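Local coordinates for protein tonb-dependent siderophore receptor (Acinetobacter baumannii, PDB 5FR8) that probably takes part in the first step of iron uptake by binding iron-loaded siderophores at the outer membrane, possibly including ferric enterobactin, at residues 313-324 and 342-353; 487-495 and 654-663. All coordinates share one frame; numbering follows the deposited sequence.

Interaction 1. Residues 313-324 and 342-353; sequences VAQYDKTHNKRL and KATSRLETLRFN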
loop_
_atom_site.group_PDB
_atom_site.type_symbol
_atom_site.label_atom_id
_atom_site.label_comp_id
_atom_site.label_asym_id
_atom_site.label_seq_id
_atom_site.Cartn_x
_atom_site.Cartn_y
_atom_site.Cartn_z
ATOM N N VAL A 313 -21.420 5.343 -9.966
ATOM C CA VAL A 313 -20.593 6.095 -9.035
ATOM C C VAL A 313 -19.871 7.242 -9.736
ATOM O O VAL A 313 -19.258 7.054 -10.783
ATOM C CB VAL A 313 -19.517 5.203 -8.382
ATOM C CG1 VAL A 313 -18.777 5.953 -7.284
ATOM C CG2 VAL A 313 -20.160 3.960 -7.806
ATOM N N ALA A 314 -19.943 8.428 -9.150
ATOM C CA ALA A 314 -19.001 9.471 -9.501
ATOM C C ALA A 314 -18.123 9.733 -8.277
ATOM O O ALA A 314 -18.641 9.834 -7.158
ATOM C CB ALA A 314 -19.725 10.732 -9.948
ATOM N N GLN A 315 -16.804 9.814 -8.480
ATOM C CA GLN A 315 -15.918 10.313 -7.426
ATOM C C GLN A 315 -14.817 11.250 -7.954
ATOM O O GLN A 315 -14.313 11.092 -9.069
ATOM C CB GLN A 315 -15.336 9.174 -6.579
ATOM C CG GLN A 315 -14.143 8.456 -7.170
ATOM C CD GLN A 315 -13.422 7.586 -6.142
ATOM O OE1 GLN A 315 -13.344 6.356 -6.290
ATOM N NE2 GLN A 315 -12.848 8.222 -5.121
ATOM N N TYR A 316 -14.471 12.223 -7.116
ATOM C CA TYR A 316 -13.446 13.241 -7.389
ATOM C C TYR A 316 -12.515 13.292 -6.164
ATOM O O TYR A 316 -12.967 13.420 -5.024
ATOM C CB TYR A 316 -14.118 14.605 -7.659
ATOM C CG TYR A 316 -13.171 15.774 -7.778
ATOM C CD1 TYR A 316 -12.288 15.870 -8.839
ATOM C CD2 TYR A 316 -13.172 16.792 -6.826
ATOM C CE1 TYR A 316 -11.404 16.929 -8.939
ATOM C CE2 TYR A 316 -12.302 17.856 -6.921
ATOM C CZ TYR A 316 -11.418 17.915 -7.977
ATOM O OH TYR A 316 -10.529 18.972 -8.075
ATOM N N ASP A 317 -11.218 13.140 -6.405
ATOM C CA ASP A 317 -10.206 13.143 -5.336
ATOM C C ASP A 317 -9.155 14.194 -5.603
ATOM O O ASP A 317 -8.675 14.340 -6.725
ATOM C CB ASP A 317 -9.521 11.785 -5.228
ATOM C CG ASP A 317 -10.326 10.794 -4.413
ATOM O OD1 ASP A 317 -11.576 10.874 -4.439
ATOM O OD2 ASP A 317 -9.714 9.935 -3.748
ATOM N N LYS A 318 -8.804 14.936 -4.562
ATOM C CA LYS A 318 -7.813 16.014 -4.663
ATOM C C LYS A 318 -6.710 15.832 -3.599
ATOM O O LYS A 318 -6.968 15.849 -2.395
ATOM C CB LYS A 318 -8.502 17.371 -4.495
ATOM C CG LYS A 318 -7.759 18.523 -5.151
ATOM C CD LYS A 318 -8.436 19.862 -4.911
ATOM C CE LYS A 318 -7.647 20.980 -5.580
ATOM N NZ LYS A 318 -8.303 22.305 -5.409
ATOM N N THR A 319 -5.480 15.666 -4.053
ATOM C CA THR A 319 -4.407 15.435 -3.144
ATOM C C THR A 319 -3.328 16.443 -3.360
ATOM O O THR A 319 -2.935 16.676 -4.499
ATOM C CB THR A 319 -3.803 14.068 -3.372
ATOM O OG1 THR A 319 -4.790 13.070 -3.113
ATOM C CG2 THR A 319 -2.687 13.849 -2.446
ATOM N N HIS A 320 -2.881 17.067 -2.265
ATOM C CA HIS A 320 -1.707 17.946 -2.278
ATOM C C HIS A 320 -0.589 17.321 -1.483
ATOM O O HIS A 320 -0.827 16.725 -0.431
ATOM C CB HIS A 320 -2.011 19.317 -1.667
ATOM C CG HIS A 320 -2.903 20.161 -2.505
ATOM N ND1 HIS A 320 -4.262 20.220 -2.312
ATOM C CD2 HIS A 320 -2.636 20.972 -3.553
ATOM C CE1 HIS A 320 -4.795 21.040 -3.201
ATOM N NE2 HIS A 320 -3.827 21.511 -3.963
ATOM N N ASN A 321 0.628 17.491 -1.988
ATOM C CA ASN A 321 1.847 16.994 -1.374
ATOM C C ASN A 321 2.761 18.158 -1.129
ATOM O O ASN A 321 3.403 18.625 -2.061
ATOM C CB ASN A 321 2.504 16.020 -2.361
ATOM C CG ASN A 321 3.877 15.524 -1.916
ATOM O OD1 ASN A 321 4.308 15.739 -0.805
ATOM N ND2 ASN A 321 4.546 14.832 -2.796
ATOM N N LYS A 322 2.793 18.670 0.098
ATOM C CA LYS A 322 3.597 19.860 0.394
ATOM C C LYS A 322 4.764 19.494 1.300
ATOM O O LYS A 322 4.563 19.043 2.431
ATOM C CB LYS A 322 2.743 20.925 1.063
ATOM C CG LYS A 322 3.513 22.151 1.561
ATOM C CD LYS A 322 2.670 22.994 2.503
ATOM C CE LYS A 322 3.143 24.426 2.532
ATOM N NZ LYS A 322 2.686 25.150 3.758
ATOM N N ARG A 323 5.980 19.706 0.807
ATOM C CA ARG A 323 7.182 19.353 1.558
ATOM C C ARG A 323 8.430 20.145 1.118
ATOM O O ARG A 323 8.431 20.781 0.068
ATOM C CB ARG A 323 7.456 17.870 1.377
ATOM C CG ARG A 323 7.926 17.530 -0.025
ATOM C CD ARG A 323 8.163 16.054 -0.152
ATOM N NE ARG A 323 6.929 15.283 -0.044
ATOM C CZ ARG A 323 6.752 14.221 0.745
ATOM N NH1 ARG A 323 7.731 13.769 1.514
ATOM N NH2 ARG A 323 5.598 13.584 0.745
ATOM N N LEU A 324 9.485 20.092 1.926
ATOM C CA LEU A 324 10.719 20.813 1.619
ATOM C C LEU A 324 11.472 20.196 0.439
ATOM O O LEU A 324 11.380 19.011 0.205
ATOM C CB LEU A 324 11.609 20.857 2.841
ATOM C CG LEU A 324 10.965 21.582 4.028
ATOM C CD1 LEU A 324 11.692 21.216 5.313
ATOM C CD2 LEU A 324 10.962 23.095 3.841
ATOM N N LYS A 342 9.075 25.445 0.663
ATOM C CA LYS A 342 8.192 24.325 0.401
ATOM C C LYS A 342 7.570 24.419 -0.999
ATOM O O LYS A 342 7.092 25.466 -1.400
ATOM C CB LYS A 342 7.090 24.261 1.468
ATOM C CG LYS A 342 7.612 23.954 2.856
ATOM C CD LYS A 342 6.539 23.410 3.779
ATOM C CE LYS A 342 7.108 23.099 5.153
ATOM N NZ LYS A 342 6.214 22.189 5.899
ATOM N N ALA A 343 7.578 23.322 -1.743
ATOM C CA ALA A 343 6.801 23.266 -2.977
ATOM C C ALA A 343 5.623 22.344 -2.738
ATOM O O ALA A 343 5.655 21.516 -1.841
ATOM C CB ALA A 343 7.654 22.783 -4.148
ATOM N N THR A 344 4.577 22.512 -3.528
ATOM C CA THR A 344 3.409 21.655 -3.450
ATOM C C THR A 344 3.159 20.960 -4.795
ATOM O O THR A 344 3.340 21.542 -5.877
ATOM C CB THR A 344 2.157 22.463 -3.088
ATOM O OG1 THR A 344 2.318 23.040 -1.789
ATOM C CG2 THR A 344 0.941 21.575 -3.087
ATOM N N SER A 345 2.747 19.695 -4.718
ATOM C CA SER A 345 2.302 18.969 -5.886
ATOM C C SER A 345 0.832 18.717 -5.767
ATOM O O SER A 345 0.296 18.576 -4.670
ATOM C CB SER A 345 3.058 17.688 -6.012
ATOM O OG SER A 345 4.216 17.971 -6.764
ATOM N N ARG A 346 0.165 18.681 -6.907
ATOM C CA ARG A 346 -1.289 18.643 -6.899
ATOM C C ARG A 346 -1.793 17.501 -7.786
ATOM O O ARG A 346 -1.497 17.480 -8.967
ATOM C CB ARG A 346 -1.849 20.015 -7.339
ATOM C CG ARG A 346 -3.354 20.152 -7.123
ATOM C CD ARG A 346 -4.017 21.410 -7.696
ATOM N NE ARG A 346 -3.494 21.818 -9.000
ATOM C CZ ARG A 346 -3.729 21.192 -10.160
ATOM N NH1 ARG A 346 -4.495 20.101 -10.239
ATOM N NH2 ARG A 346 -3.174 21.666 -11.266
ATOM N N LEU A 347 -2.544 16.557 -7.215
ATOM C CA LEU A 347 -3.075 15.424 -7.984
ATOM C C LEU A 347 -4.586 15.308 -7.884
ATOM O O LEU A 347 -5.152 15.080 -6.809
ATOM C CB LEU A 347 -2.496 14.119 -7.495
ATOM C CG LEU A 347 -2.971 12.831 -8.200
ATOM C CD1 LEU A 347 -2.724 12.869 -9.698
ATOM C CD2 LEU A 347 -2.265 11.651 -7.581
ATOM N N GLU A 348 -5.236 15.457 -9.024
ATOM C CA GLU A 348 -6.670 15.392 -9.084
ATOM C C GLU A 348 -7.035 14.150 -9.851
ATOM O O GLU A 348 -6.456 13.877 -10.923
ATOM C CB GLU A 348 -7.260 16.584 -9.820
ATOM C CG GLU A 348 -7.058 17.897 -9.145
ATOM C CD GLU A 348 -7.608 19.053 -9.974
ATOM O OE1 GLU A 348 -8.832 19.101 -10.194
ATOM O OE2 GLU A 348 -6.800 19.907 -10.397
ATOM N N THR A 349 -8.012 13.430 -9.310
ATOM C CA THR A 349 -8.571 12.295 -9.968
ATOM C C THR A 349 -10.111 12.430 -10.070
ATOM O O THR A 349 -10.824 12.676 -9.087
ATOM C CB THR A 349 -8.213 11.030 -9.202
ATOM O OG1 THR A 349 -6.776 10.884 -9.137
ATOM C CG2 THR A 349 -8.846 9.819 -9.861
ATOM N N LEU A 350 -10.610 12.266 -11.288
ATOM C CA LEU A 350 -12.037 12.154 -11.502
ATOM C C LEU A 350 -12.293 10.732 -11.969
ATOM O O LEU A 350 -11.562 10.219 -12.817
ATOM C CB LEU A 350 -12.508 13.196 -12.527
ATOM C CG LEU A 350 -13.992 13.188 -12.898
ATOM C CD1 LEU A 350 -14.902 13.434 -11.696
ATOM C CD2 LEU A 350 -14.260 14.213 -13.985
ATOM N N ARG A 351 -13.292 10.074 -11.397
ATOM C CA ARG A 351 -13.552 8.691 -11.770
ATOM C C ARG A 351 -15.040 8.385 -11.844
ATOM O O ARG A 351 -15.823 8.811 -10.989
ATOM C CB ARG A 351 -12.886 7.741 -10.783
ATOM C CG ARG A 351 -13.199 6.266 -11.037
ATOM C CD ARG A 351 -12.730 5.394 -9.888
ATOM N NE ARG A 351 -11.303 5.624 -9.653
ATOM C CZ ARG A 351 -10.327 4.834 -10.096
ATOM N NH1 ARG A 351 -10.610 3.735 -10.792
ATOM N NH2 ARG A 351 -9.066 5.141 -9.831
ATOM N N PHE A 352 -15.432 7.638 -12.861
ATOM C CA PHE A 352 -16.819 7.251 -12.995
ATOM C C PHE A 352 -16.913 5.758 -13.123
ATOM O O PHE A 352 -16.065 5.123 -13.749
ATOM C CB PHE A 352 -17.455 7.878 -14.244
ATOM C CG PHE A 352 -17.559 9.373 -14.193
ATOM C CD1 PHE A 352 -18.366 9.996 -13.250
ATOM C CD2 PHE A 352 -16.862 10.157 -15.101
ATOM C CE1 PHE A 352 -18.471 11.377 -13.214
ATOM C CE2 PHE A 352 -16.963 11.530 -15.066
ATOM C CZ PHE A 352 -17.765 12.144 -14.124
ATOM N N ASN A 353 -17.972 5.194 -12.561
ATOM C CA ASN A 353 -18.204 3.779 -12.687
ATOM C C ASN A 353 -19.689 3.437 -12.802
ATOM O O ASN A 353 -20.502 3.838 -11.969
ATOM C CB ASN A 353 -17.583 3.074 -11.496
ATOM C CG ASN A 353 -17.085 1.698 -11.856
ATOM O OD1 ASN A 353 -15.866 1.484 -11.938
ATOM N ND2 ASN A 353 -18.023 0.753 -12.118
#
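Tyr316 meets Glu348 at the edge of its ring: Glu348 OE1 lies in the ring plane and accepts from Tyr316 OH at 2.7 Å. The carboxylate stands nearly upright to the ring, the two planes 85° apart, and the hydroxyl meets OE1 from above the carboxylate plane. Tyr316 CG is anti to the backbone N (chi1 172°), a torsion that carries the ring across to the neighbouring strand. The Phe352 ring likewise offers an edge, to Ala314 CB, which is 3.6 Å from Phe352 CE1. At His320, Thr344 CG2 sits by the ring edge, 3.7 Å from His320 CD2, while Arg346 runs alongside with its CG 3.5 Å from His320 NE2.

On the face that carries Gln315, Asp317, Thr319 and Arg351, polar groups predominate. Gln315 and Arg351 lie side by side, and Gln315 NE2 donates to Asp317 OD1 at 3.0 Å. Arg351 continues to Glu373 on the next strand, Asp317 forms a salt bridge with Arg294 and a hydrogen bond with Ser296, and Thr319 bonds Ser106 of the plug region.

Paired backbone bonds run from Val313–Asn353 to Arg323–Ala343, for example Asp317 N to Thr349 O at 2.8 Å. With the strand directions 164° apart, and further strands on both flanks, this is an antiparallel hairpin of the transmembrane beta-barrel of TonB-dependent receptors, one face turned to the enclosed plug.

Interaction 2. Residues 487-495 and 654-663; sequences GNGCPANIE and ENRLESGIGS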
loop_
_atom_site.group_PDB
_atom_site.type_symbol
_atom_site.label_atom_id
_atom_site.label_comp_id
_atom_site.label_asym_id
_atom_site.label_seq_id
_atom_site.Cartn_x
_atom_site.Cartn_y
_atom_site.Cartn_z
ATOM N N GLY A 487 28.087 8.580 -12.279
ATOM C CA GLY A 487 28.652 7.290 -12.678
ATOM C C GLY A 487 28.148 6.102 -11.897
ATOM O O GLY A 487 27.900 5.036 -12.455
ATOM N N ASN A 488 28.016 6.277 -10.595
ATOM C CA ASN A 488 27.777 5.168 -9.701
ATOM C C ASN A 488 26.441 4.504 -9.979
ATOM O O ASN A 488 26.344 3.288 -10.036
ATOM C CB ASN A 488 27.861 5.658 -8.263
ATOM C CG ASN A 488 29.276 6.110 -7.870
ATOM O OD1 ASN A 488 30.244 5.964 -8.618
ATOM N ND2 ASN A 488 29.391 6.650 -6.680
ATOM N N GLY A 489 25.413 5.304 -10.191
ATOM C CA GLY A 489 24.103 4.787 -10.565
ATOM C C GLY A 489 24.042 4.058 -11.895
ATOM O O GLY A 489 23.101 3.304 -12.141
ATOM N N CYS A 490 25.018 4.284 -12.768
ATOM C CA CYS A 490 25.003 3.671 -14.098
ATOM C C CYS A 490 25.025 2.148 -14.007
ATOM O O CYS A 490 25.645 1.578 -13.109
ATOM C CB CYS A 490 26.209 4.114 -14.920
ATOM S SG CYS A 490 26.114 5.775 -15.636
ATOM N N PRO A 491 24.366 1.475 -14.948
ATOM C CA PRO A 491 24.515 0.025 -15.008
ATOM C C PRO A 491 25.972 -0.351 -15.172
ATOM O O PRO A 491 26.727 0.402 -15.789
ATOM C CB PRO A 491 23.731 -0.359 -16.252
ATOM C CG PRO A 491 22.726 0.723 -16.413
ATOM C CD PRO A 491 23.407 1.981 -15.940
ATOM N N ALA A 492 26.368 -1.494 -14.615
ATOM C CA ALA A 492 27.782 -1.813 -14.467
ATOM C C ALA A 492 28.488 -1.817 -15.805
ATOM O O ALA A 492 29.699 -1.707 -15.858
ATOM C CB ALA A 492 27.964 -3.145 -13.753
ATOM N N ASN A 493 27.735 -1.920 -16.889
ATOM C CA ASN A 493 28.334 -2.051 -18.211
ATOM C C ASN A 493 28.514 -0.722 -18.936
ATOM O O ASN A 493 29.104 -0.670 -20.012
ATOM C CB ASN A 493 27.512 -2.999 -19.081
ATOM C CG ASN A 493 26.112 -2.490 -19.332
ATOM O OD1 ASN A 493 25.458 -1.948 -18.441
ATOM N ND2 ASN A 493 25.641 -2.675 -20.555
ATOM N N ILE A 494 27.995 0.346 -18.365
ATOM C CA ILE A 494 28.222 1.667 -18.907
ATOM C C ILE A 494 29.338 2.317 -18.106
ATOM O O ILE A 494 29.609 1.915 -16.975
ATOM C CB ILE A 494 26.901 2.455 -18.923
ATOM C CG1 ILE A 494 26.001 1.866 -20.011
ATOM C CG2 ILE A 494 27.096 3.921 -19.262
ATOM C CD1 ILE A 494 24.511 2.052 -19.792
ATOM N N GLU A 495 30.006 3.283 -18.725
ATOM C CA GLU A 495 31.282 3.808 -18.226
ATOM C C GLU A 495 31.129 5.012 -17.274
ATOM O O GLU A 495 31.473 4.921 -16.089
ATOM C CB GLU A 495 32.157 4.176 -19.425
ATOM C CG GLU A 495 33.609 3.719 -19.343
ATOM C CD GLU A 495 34.276 3.546 -20.706
ATOM O OE1 GLU A 495 33.865 2.637 -21.482
ATOM O OE2 GLU A 495 35.225 4.318 -20.994
ATOM N N GLU A 654 23.273 -4.231 -9.395
ATOM C CA GLU A 654 22.691 -3.670 -10.619
ATOM C C GLU A 654 23.238 -2.279 -10.988
ATOM O O GLU A 654 22.597 -1.520 -11.690
ATOM C CB GLU A 654 21.168 -3.533 -10.495
ATOM C CG GLU A 654 20.408 -4.677 -9.842
ATOM C CD GLU A 654 18.890 -4.388 -9.776
ATOM O OE1 GLU A 654 18.325 -3.904 -10.798
ATOM O OE2 GLU A 654 18.267 -4.615 -8.693
ATOM N N ASN A 655 24.406 -1.914 -10.512
ATOM C CA ASN A 655 25.049 -0.715 -11.026
ATOM C C ASN A 655 26.531 -0.715 -10.662
ATOM O O ASN A 655 27.049 -1.664 -10.057
ATOM C CB ASN A 655 24.353 0.523 -10.509
ATOM C CG ASN A 655 24.549 0.707 -9.029
ATOM O OD1 ASN A 655 25.439 0.109 -8.431
ATOM N ND2 ASN A 655 23.721 1.539 -8.425
ATOM N N ARG A 656 27.222 0.346 -11.042
ATOM C CA ARG A 656 28.668 0.375 -10.889
ATOM C C ARG A 656 29.043 0.190 -9.432
ATOM O O ARG A 656 29.896 -0.651 -9.099
ATOM C CB ARG A 656 29.252 1.673 -11.451
ATOM C CG ARG A 656 28.969 1.865 -12.929
ATOM C CD ARG A 656 29.809 2.951 -13.559
ATOM N NE ARG A 656 30.904 2.367 -14.315
ATOM C CZ ARG A 656 32.114 2.117 -13.821
ATOM N NH1 ARG A 656 32.399 2.378 -12.561
ATOM N NH2 ARG A 656 33.040 1.580 -14.591
ATOM N N LEU A 657 28.398 0.976 -8.571
ATOM C CA LEU A 657 28.787 1.035 -7.156
ATOM C C LEU A 657 28.642 -0.336 -6.519
ATOM O O LEU A 657 29.542 -0.812 -5.816
ATOM C CB LEU A 657 27.941 2.062 -6.405
ATOM C CG LEU A 657 28.485 2.530 -5.055
ATOM C CD1 LEU A 657 29.773 3.354 -5.178
ATOM C CD2 LEU A 657 27.428 3.334 -4.315
ATOM N N GLU A 658 27.520 -0.981 -6.808
ATOM C CA GLU A 658 27.207 -2.277 -6.238
ATOM C C GLU A 658 28.149 -3.341 -6.804
ATOM O O GLU A 658 28.574 -4.226 -6.076
ATOM C CB GLU A 658 25.728 -2.635 -6.477
ATOM C CG GLU A 658 24.732 -1.821 -5.657
ATOM C CD GLU A 658 23.268 -2.220 -5.877
ATOM O OE1 GLU A 658 22.949 -3.038 -6.780
ATOM O OE2 GLU A 658 22.398 -1.725 -5.129
ATOM N N SER A 659 28.503 -3.227 -8.084
ATOM C CA SER A 659 29.423 -4.169 -8.735
ATOM C C SER A 659 30.878 -3.963 -8.341
ATOM O O SER A 659 31.776 -4.547 -8.950
ATOM C CB SER A 659 29.339 -4.029 -10.247
ATOM O OG SER A 659 28.140 -4.591 -10.749
ATOM N N GLY A 660 31.130 -3.107 -7.352
ATOM C CA GLY A 660 32.498 -2.823 -6.944
ATOM C C GLY A 660 33.376 -2.028 -7.905
ATOM O O GLY A 660 34.591 -2.122 -7.844
ATOM N N ILE A 661 32.789 -1.226 -8.773
ATOM C CA ILE A 661 33.587 -0.412 -9.691
ATOM C C ILE A 661 33.134 1.036 -9.709
ATOM O O ILE A 661 33.435 1.747 -10.662
ATOM C CB ILE A 661 33.512 -0.932 -11.139
ATOM C CG1 ILE A 661 32.050 -1.183 -11.559
ATOM C CG2 ILE A 661 34.317 -2.202 -11.263
ATOM C CD1 ILE A 661 31.878 -1.438 -13.044
ATOM N N GLY A 662 32.407 1.468 -8.676
ATOM C CA GLY A 662 32.068 2.886 -8.532
ATOM C C GLY A 662 33.273 3.666 -8.020
ATOM O O GLY A 662 34.385 3.135 -7.940
ATOM N N SER A 663 33.058 4.917 -7.636
ATOM C CA SER A 663 34.147 5.712 -7.063
ATOM C C SER A 663 34.690 5.140 -5.758
ATOM O O SER A 663 35.792 5.484 -5.366
ATOM C CB SER A 663 33.713 7.157 -6.816
ATOM O OG SER A 663 32.586 7.219 -5.958
#
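Backbone and guanidinium bonds from Arg656 join the loops 487-495 and 654-663. Its backbone N donates to Cys490 O at 2.9 Å, with the N almost in line with the C=O bond, and makes a weaker, strongly bent bond to Asn488 O. Leu657 N also approaches Asn488 O, again weakly, so two consecutive amides converge on one carbonyl. Farther out along the arginine, NE donates to Ile494 O at 3.0 Å. That oxygen lies only 2° out of the guanidinium plane and therefore meets an edge, whereas Glu495 O sits over a face. A bend at chi3 (102°) turns the guanidinium toward these carbonyls.

Amide and hydroxyl groups make a second set of bonds. Asn488 OD1 accepts Ser663 N at 3.2 Å from above the carboxamide plane, and Asn488 ND2 reaches Ser663 OG in a weak bond, so both ends of this amide are engaged by one residue.

Both segments are loops built largely from turns, as in the long loops that join barrel strands in TonB-dependent receptors. Type I beta turns span Gly487–Cys490, Pro491–Ile494 and Leu657–Gly660. An Asx motif accompanies the last: Asn655 OD1 accepts Glu658 N at 2.9 Å, within its own segment. The Cys490–Cys498 disulfide ties the first loop covalently to strand 498-501, and Glu654 and Glu658 both form salt bridges with Arg650.

A few van der Waals contacts add to these bonds. Leu657 CD1 lies 3.6 Å from Asn488 ND2, the two side chains passing at a slant. Ala492 CB touches Ser659 OG at 3.3 Å and stands 4.3 Å from Ile661 CD1.

Interactions 1 and 2 both lie in the beta-barrel domain but are separate contacts: their centres are 37 Å apart, and their nearest atoms remain about 22 Å apart. They follow one another along the chain. The centre of interaction 1 is about 17 Å from the chain centre, in the barrel wall, whereas that of interaction 2 is about 31 Å away, among surface loops. The evidence differs accordingly: regular cross-strand backbone pairing with plug contacts in 313-324/342-353, against irregular turn-to-turn bonds and a disulfide in 487-495/654-663. Neither contact includes a bound siderophore.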